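Local coordinates for protein BT_4661 (Bacteroides thetaiotaomicron, PDB 4AK2) that probably captures heparin and heparan sulphate chains at the cell surface, as the ligand-binding domain of a SusE-like glycan-binding protein of the heparin utilisation locus, at residues A[209-212]-A[213-216]; A[12-15]-A[16-20]. All blocks are in the same frame, centred on the assembly; numbering follows the deposited sequence.

Contact 1: residues A[209-212]-A[213-216]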
ATOM      1  N   PHE A 209      14.149  14.595   4.568  1.00 13.90           N
ATOM      2  CA  PHE A 209      15.024  15.388   5.434  1.00 14.74           C
ATOM      3  C   PHE A 209      16.448  14.839   5.547  1.00 15.29           C
ATOM      4  O   PHE A 209      17.383  15.623   5.767  1.00 18.34           O
ATOM      5  CB  PHE A 209      14.354  15.608   6.795  1.00 15.38           C
ATOM      6  CG  PHE A 209      13.192  16.545   6.684  1.00 15.70           C
ATOM      7  CD1 PHE A 209      13.405  17.914   6.638  1.00 17.01           C
ATOM      8  CD2 PHE A 209      11.887  16.050   6.532  1.00 16.23           C
ATOM      9  CE1 PHE A 209      12.324  18.767   6.436  1.00 17.23           C
ATOM     10  CE2 PHE A 209      10.813  16.903   6.334  1.00 18.11           C
ATOM     11  CZ  PHE A 209      11.033  18.263   6.313  1.00 19.58           C
ATOM     12  N   GLU A 210      16.615  13.547   5.272  1.00 14.66           N
ATOM     13  CA  GLU A 210      17.943  12.912   5.304  1.00 16.13           C
ATOM     14  C   GLU A 210      18.627  12.867   3.942  1.00 15.61           C
ATOM     15  O   GLU A 210      19.739  12.351   3.838  1.00 17.69           O
ATOM     16  CB  GLU A 210      17.850  11.498   5.904  1.00 17.02           C
ATOM     17  CG  GLU A 210      17.218  11.488   7.269  1.00 20.98           C
ATOM     18  CD  GLU A 210      18.168  11.933   8.359  1.00 23.82           C
ATOM     19  OE1 GLU A 210      19.387  11.926   8.165  1.00 25.69           O
ATOM     20  OE2 GLU A 210      17.668  12.332   9.409  1.00 35.91           O
ATOM     21  N   ASN A 211      17.967  13.412   2.898  1.00 14.29           N
ATOM     22  CA  ASN A 211      18.459  13.344   1.523  1.00 15.02           C
ATOM     23  C   ASN A 211      18.299  14.666   0.782  1.00 15.03           C
ATOM     24  O   ASN A 211      18.241  14.645  -0.440  1.00 15.67           O
ATOM     25  CB  ASN A 211      17.772  12.219   0.758  1.00 15.54           C
ATOM     26  CG  ASN A 211      18.195  10.846   1.251  1.00 15.34           C
ATOM     27  OD1 ASN A 211      19.298  10.392   0.953  1.00 18.31           O
ATOM     28  ND2 ASN A 211      17.313  10.182   2.000  1.00 14.87           N
ATOM     29  N   THR A 212      18.257  15.794   1.499  1.00 15.40           N
ATOM     30  CA  THR A 212      17.872  17.045   0.886  1.00 15.96           C
ATOM     31  C   THR A 212      18.796  17.423  -0.258  1.00 16.00           C
ATOM     32  O   THR A 212      18.340  18.066  -1.189  1.00 19.01           O
ATOM     33  CB  THR A 212      17.847  18.192   1.883  1.00 17.62           C
ATOM     34  OG1 THR A 212      19.140  18.333   2.477  1.00 20.24           O
ATOM     35  CG2 THR A 212      16.826  17.969   2.995  1.00 19.45           C
ATOM     36  N   THR A 213      20.063  17.021  -0.226  1.00 15.03           N
ATOM     37  CA  THR A 213      21.000  17.417  -1.281  1.00 17.40           C
ATOM     38  C   THR A 213      21.249  16.298  -2.262  1.00 15.15           C
ATOM     39  O   THR A 213      22.079  16.439  -3.158  1.00 16.74           O
ATOM     40  CB  THR A 213      22.368  17.898  -0.746  1.00 21.13           C
ATOM     41  OG1 THR A 213      23.023  16.787  -0.121  1.00 24.86           O
ATOM     42  CG2 THR A 213      22.181  19.059   0.221  1.00 26.07           C
ATOM     43  N   ASN A 214      20.532  15.182  -2.092  1.00 14.70           N
ATOM     44  CA  ASN A 214      20.676  14.071  -3.026  1.00 15.00           C
ATOM     45  C   ASN A 214      19.414  13.244  -3.135  1.00 15.03           C
ATOM     46  O   ASN A 214      19.425  12.024  -2.929  1.00 16.81           O
ATOM     47  CB  ASN A 214      21.934  13.208  -2.725  1.00 18.46           C
ATOM     48  CG  ASN A 214      22.113  12.836  -1.252  1.00 19.56           C
ATOM     49  OD1 ASN A 214      23.151  13.179  -0.647  1.00 28.47           O
ATOM     50  ND2 ASN A 214      21.143  12.185  -0.673  1.00 22.71           N
ATOM     51  N   LEU A 215      18.308  13.907  -3.475  1.00 13.69           N
ATOM     52  CA  LEU A 215      17.026  13.207  -3.427  1.00 15.13           C
ATOM     53  C   LEU A 215      16.983  12.033  -4.371  1.00 14.85           C
ATOM     54  O   LEU A 215      16.292  11.064  -4.107  1.00 15.86           O
ATOM     55  CB  LEU A 215      15.847  14.157  -3.679  1.00 14.95           C
ATOM     56  CG  LEU A 215      15.587  15.125  -2.524  1.00 14.95           C
ATOM     57  CD1 LEU A 215      14.654  16.235  -2.971  1.00 15.47           C
ATOM     58  CD2 LEU A 215      15.020  14.413  -1.313  1.00 16.39           C
ATOM     59  N   SER A 216      17.728  12.130  -5.474  1.00 15.66           N
ATOM     60  CA  SER A 216      17.679  11.100  -6.503  1.00 18.45           C
ATOM     61  C   SER A 216      18.275   9.776  -5.965  1.00 17.14           C
ATOM     62  O   SER A 216      18.084   8.741  -6.601  1.00 18.91           O
ATOM     63  CB  SER A 216      18.416  11.577  -7.756  1.00 20.50           C
ATOM     64  OG  SER A 216      19.812  11.584  -7.507  1.00 25.94           O
TER
HETATM   65  O   HOH W   1      21.878  12.007   2.118  1.00 25.04           O
HETATM   66  O   HOH W   2      18.314  16.879  -3.831  1.00 15.53           O

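Contact 2: residues A[12-15]-A[16-20]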
ATOM      1  N   TYR A  12     -12.760  -6.062  -6.986  1.00 11.58           N
ATOM      2  CA  TYR A  12     -13.620  -5.494  -5.987  1.00 11.83           C
ATOM      3  C   TYR A  12     -13.875  -3.986  -6.238  1.00 10.87           C
ATOM      4  O   TYR A  12     -14.856  -3.442  -5.733  1.00 13.47           O
ATOM      5  CB  TYR A  12     -13.003  -5.627  -4.610  1.00 12.06           C
ATOM      6  CG  TYR A  12     -13.117  -7.025  -4.010  1.00 10.87           C
ATOM      7  CD1 TYR A  12     -12.247  -8.037  -4.409  1.00 11.47           C
ATOM      8  CD2 TYR A  12     -14.100  -7.337  -3.046  1.00 11.97           C
ATOM      9  CE1 TYR A  12     -12.312  -9.314  -3.877  1.00 12.05           C
ATOM     10  CE2 TYR A  12     -14.147  -8.626  -2.466  1.00 13.75           C
ATOM     11  CZ  TYR A  12     -13.284  -9.615  -2.920  1.00 13.34           C
ATOM     12  OH  TYR A  12     -13.323 -10.886  -2.383  1.00 14.76           O
ATOM     13  N   GLY A  13     -12.993  -3.308  -7.005  1.00 10.84           N
ATOM     14  CA  GLY A  13     -13.149  -1.858  -7.160  1.00 11.84           C
ATOM     15  C   GLY A  13     -12.753  -1.068  -5.930  1.00 11.17           C
ATOM     16  O   GLY A  13     -11.822  -1.427  -5.220  1.00 11.79           O
ATOM     17  N   ASN A  14     -13.396   0.057  -5.704  1.00 11.36           N
ATOM     18  CA  ASN A  14     -13.009   0.957  -4.629  1.00 12.36           C
ATOM     19  C   ASN A  14     -14.233   1.732  -4.217  1.00 13.33           C
ATOM     20  O   ASN A  14     -15.201   1.824  -4.993  1.00 14.86           O
ATOM     21  CB  ASN A  14     -11.877   1.877  -5.086  1.00 11.58           C
ATOM     22  CG  ASN A  14     -12.309   2.881  -6.138  1.00 11.39           C
ATOM     23  OD1 ASN A  14     -12.887   3.929  -5.834  1.00 13.23           O
ATOM     24  ND2 ASN A  14     -12.020   2.540  -7.401  1.00 13.19           N
ATOM     25  N   ASN A  15     -14.218   2.272  -3.004  1.00 14.02           N
ATOM     26  CA  ASN A  15     -15.303   3.119  -2.534  1.00 14.25           C
ATOM     27  C   ASN A  15     -14.861   4.593  -2.478  1.00 13.64           C
ATOM     28  O   ASN A  15     -15.389   5.349  -1.660  1.00 16.67           O
ATOM     29  CB  ASN A  15     -15.836   2.641  -1.170  1.00 14.63           C
ATOM     30  CG  ASN A  15     -14.835   2.861  -0.050  1.00 13.49           C
ATOM     31  OD1 ASN A  15     -13.668   3.185  -0.282  1.00 14.57           O
ATOM     32  ND2 ASN A  15     -15.306   2.681   1.187  1.00 15.92           N
ATOM     33  N   LEU A  16     -13.915   4.983  -3.350  1.00 15.02           N
ATOM     34  CA  LEU A  16     -13.310   6.311  -3.394  1.00 17.11           C
ATOM     35  C   LEU A  16     -13.848   7.142  -4.557  1.00 18.69           C
ATOM     36  O   LEU A  16     -13.458   8.286  -4.681  1.00 20.56           O
ATOM     37  CB  LEU A  16     -11.764   6.229  -3.490  1.00 18.71           C
ATOM     38  CG  LEU A  16     -10.989   5.359  -2.469  1.00 20.50           C
ATOM     39  CD1 LEU A  16      -9.488   5.462  -2.692  1.00 22.07           C
ATOM     40  CD2 LEU A  16     -11.328   5.807  -1.075  1.00 23.10           C
ATOM     41  N   GLY A  17     -14.736   6.571  -5.384  1.00 17.20           N
ATOM     42  CA  GLY A  17     -15.277   7.277  -6.562  1.00 19.93           C
ATOM     43  C   GLY A  17     -14.314   7.339  -7.738  1.00 16.82           C
ATOM     44  O   GLY A  17     -14.508   8.130  -8.672  1.00 20.64           O
ATOM     45  N   LEU A  18     -13.276   6.493  -7.692  1.00 15.61           N
ATOM     46  CA  LEU A  18     -12.267   6.444  -8.733  1.00 15.43           C
ATOM     47  C   LEU A  18     -12.663   5.505  -9.871  1.00 15.63           C
ATOM     48  O   LEU A  18     -13.051   4.335  -9.598  1.00 15.34           O
ATOM     49  CB  LEU A  18     -10.908   6.043  -8.146  1.00 14.90           C
ATOM     50  CG  LEU A  18     -10.342   7.040  -7.123  1.00 17.37           C
ATOM     51  CD1 LEU A  18      -9.140   6.459  -6.429  1.00 18.35           C
ATOM     52  CD2 LEU A  18      -9.962   8.326  -7.878  1.00 20.61           C
ATOM     53  N   THR A  19     -12.568   5.985 -11.127  1.00 15.41           N
ATOM     54  CA  THR A  19     -12.993   5.178 -12.255  1.00 16.33           C
ATOM     55  C   THR A  19     -12.030   5.364 -13.415  1.00 15.81           C
ATOM     56  O   THR A  19     -11.333   6.392 -13.473  1.00 17.43           O
ATOM     57  CB  THR A  19     -14.386   5.584 -12.765  1.00 18.43           C
ATOM     58  OG1 THR A  19     -14.369   6.964 -13.133  1.00 21.27           O
ATOM     59  CG2 THR A  19     -15.452   5.314 -11.709  1.00 21.37           C
ATOM     60  N   PRO A  20     -11.977   4.386 -14.353  1.00 15.37           N
ATOM     61  CA  PRO A  20     -12.616   3.070 -14.237  1.00 15.26           C
ATOM     62  C   PRO A  20     -11.847   2.260 -13.189  1.00 14.20           C
ATOM     63  O   PRO A  20     -10.655   2.520 -12.933  1.00 13.77           O
ATOM     64  CB  PRO A  20     -12.441   2.465 -15.621  1.00 16.44           C
ATOM     65  CG  PRO A  20     -11.178   3.097 -16.117  1.00 17.76           C
ATOM     66  CD  PRO A  20     -11.187   4.522 -15.600  1.00 16.37           C
TER
HETATM   67  O   HOH W   3     -16.169   4.238  -5.878  1.00 17.37           O

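Contact 1: residues A[209-212]-A[213-216]
Between Asn211 and Asn214 the chain reverses in a type I beta turn, closed by the backbone bond from Asn214 N to Asn211 O (2.9 Å) with Thr212 and Thr213 at the two corners. Leu215 closes over the same carbonyl: with CG beside its own backbone N (chi1 -71°), its CD2 branch comes to 3.3 Å from Asn211 O, and its side chain also touches Tyr208.

The two asparagine side chains also meet across the turn. Asn214 ND2 lies 3.0 Å from Asn211 OD1, and the amide planes are turned 66° against each other, so the two groups are far from coplanar. The chi1 of Asn214, 47°, sets its CG between the backbone N and the carbonyl carbon and swings the amide back toward Asn211. From there ND2 donates to water 1 (Asn214 ND2 to its oxygen, 2.9 Å), which in turn donates to Glu210 O. A second water joins Thr212 O to Leu215 N, accepting from the latter at 3.0 Å, and so bridges the turn to the residue that follows it.

Asn211 is the buried member of the group. Its OD1 is hydrogen-bonded to Tyr195 at the end of helix 187-195, while its ND2 donates to the carbonyls of Lys204 and Ser207, pinning the turn to the preceding loop. The whole is a type I beta turn, bridged by two waters, that runs into a short 3-10 segment, in a surface loop about 10 Å from a bound sulfated glucosamine, measured from the Asn211 side chain.

Contact 2: residues A[12-15]-A[16-20]
This is a local side-chain-to-backbone contact within the surface loop that joins strand 10-11 to strand 27-30, where the amide of Asn14 ties together the bend at residues 16-18. Asn14 points at the bend with CG tucked between its backbone N and carbonyl carbon (chi1 68°), bringing both ends of the amide against main-chain groups.

OD1 accepts two backbone N-H groups, from Leu16 N at 2.9 Å and from Leu18 N at 3.2 Å, each in the carbonyl plane on a lone pair. The bond from Leu16 N, two residues on, makes an Asx turn at Asn14, which the bonds to Leu18 extend. ND2 returns a bond to Leu18 O over 3.0 Å, nearly straight at 172° and with the acceptor almost in the amide plane. Leu18 is thus gripped through both its N-H and its C=O, and this pairing fixes the rotation of the Asn14 amide. Water 3 bridges the bend, donating to Asn14 O (2.7 Å) and accepting from Gly17 N; the positive phi of Gly17 (77°) helps the chain turn. Beside these bonds, Leu16 CD2 packs 3.6 Å from Asn15 OD1.

That oxygen accepts from the backbone N of Arg29, and Leu16 leans on Gln27 and Arg29, so residues 13-16 are attached to strand 27-30, an outermost strand of the four-stranded sheet. Leu18 rests on Tyr24, and Gly13 is backbone-bonded to Gln27.

How the contacts relate
Contact 2 comes first along the chain, in the loop between strands 10-11 and 27-30, and contact 1 follows much later, in the loop between helix 187-195 and strand 220-222. Their centres are about 34 Å apart and their nearest atoms about 25 Å, so they do not touch. Contact 2 runs beside strand 27-30, an outermost strand of the four-stranded sheet of strands 27-30, 105-115, 89-98 and 56-63, whereas contact 1 belongs to the later part of the chain, which contains the seven-stranded mixed sheet. Both are surface loops of one ligand-binding fragment, but contact 1 lies about 10 Å (Asn211 side chain) from a bound sulfated glucosamine.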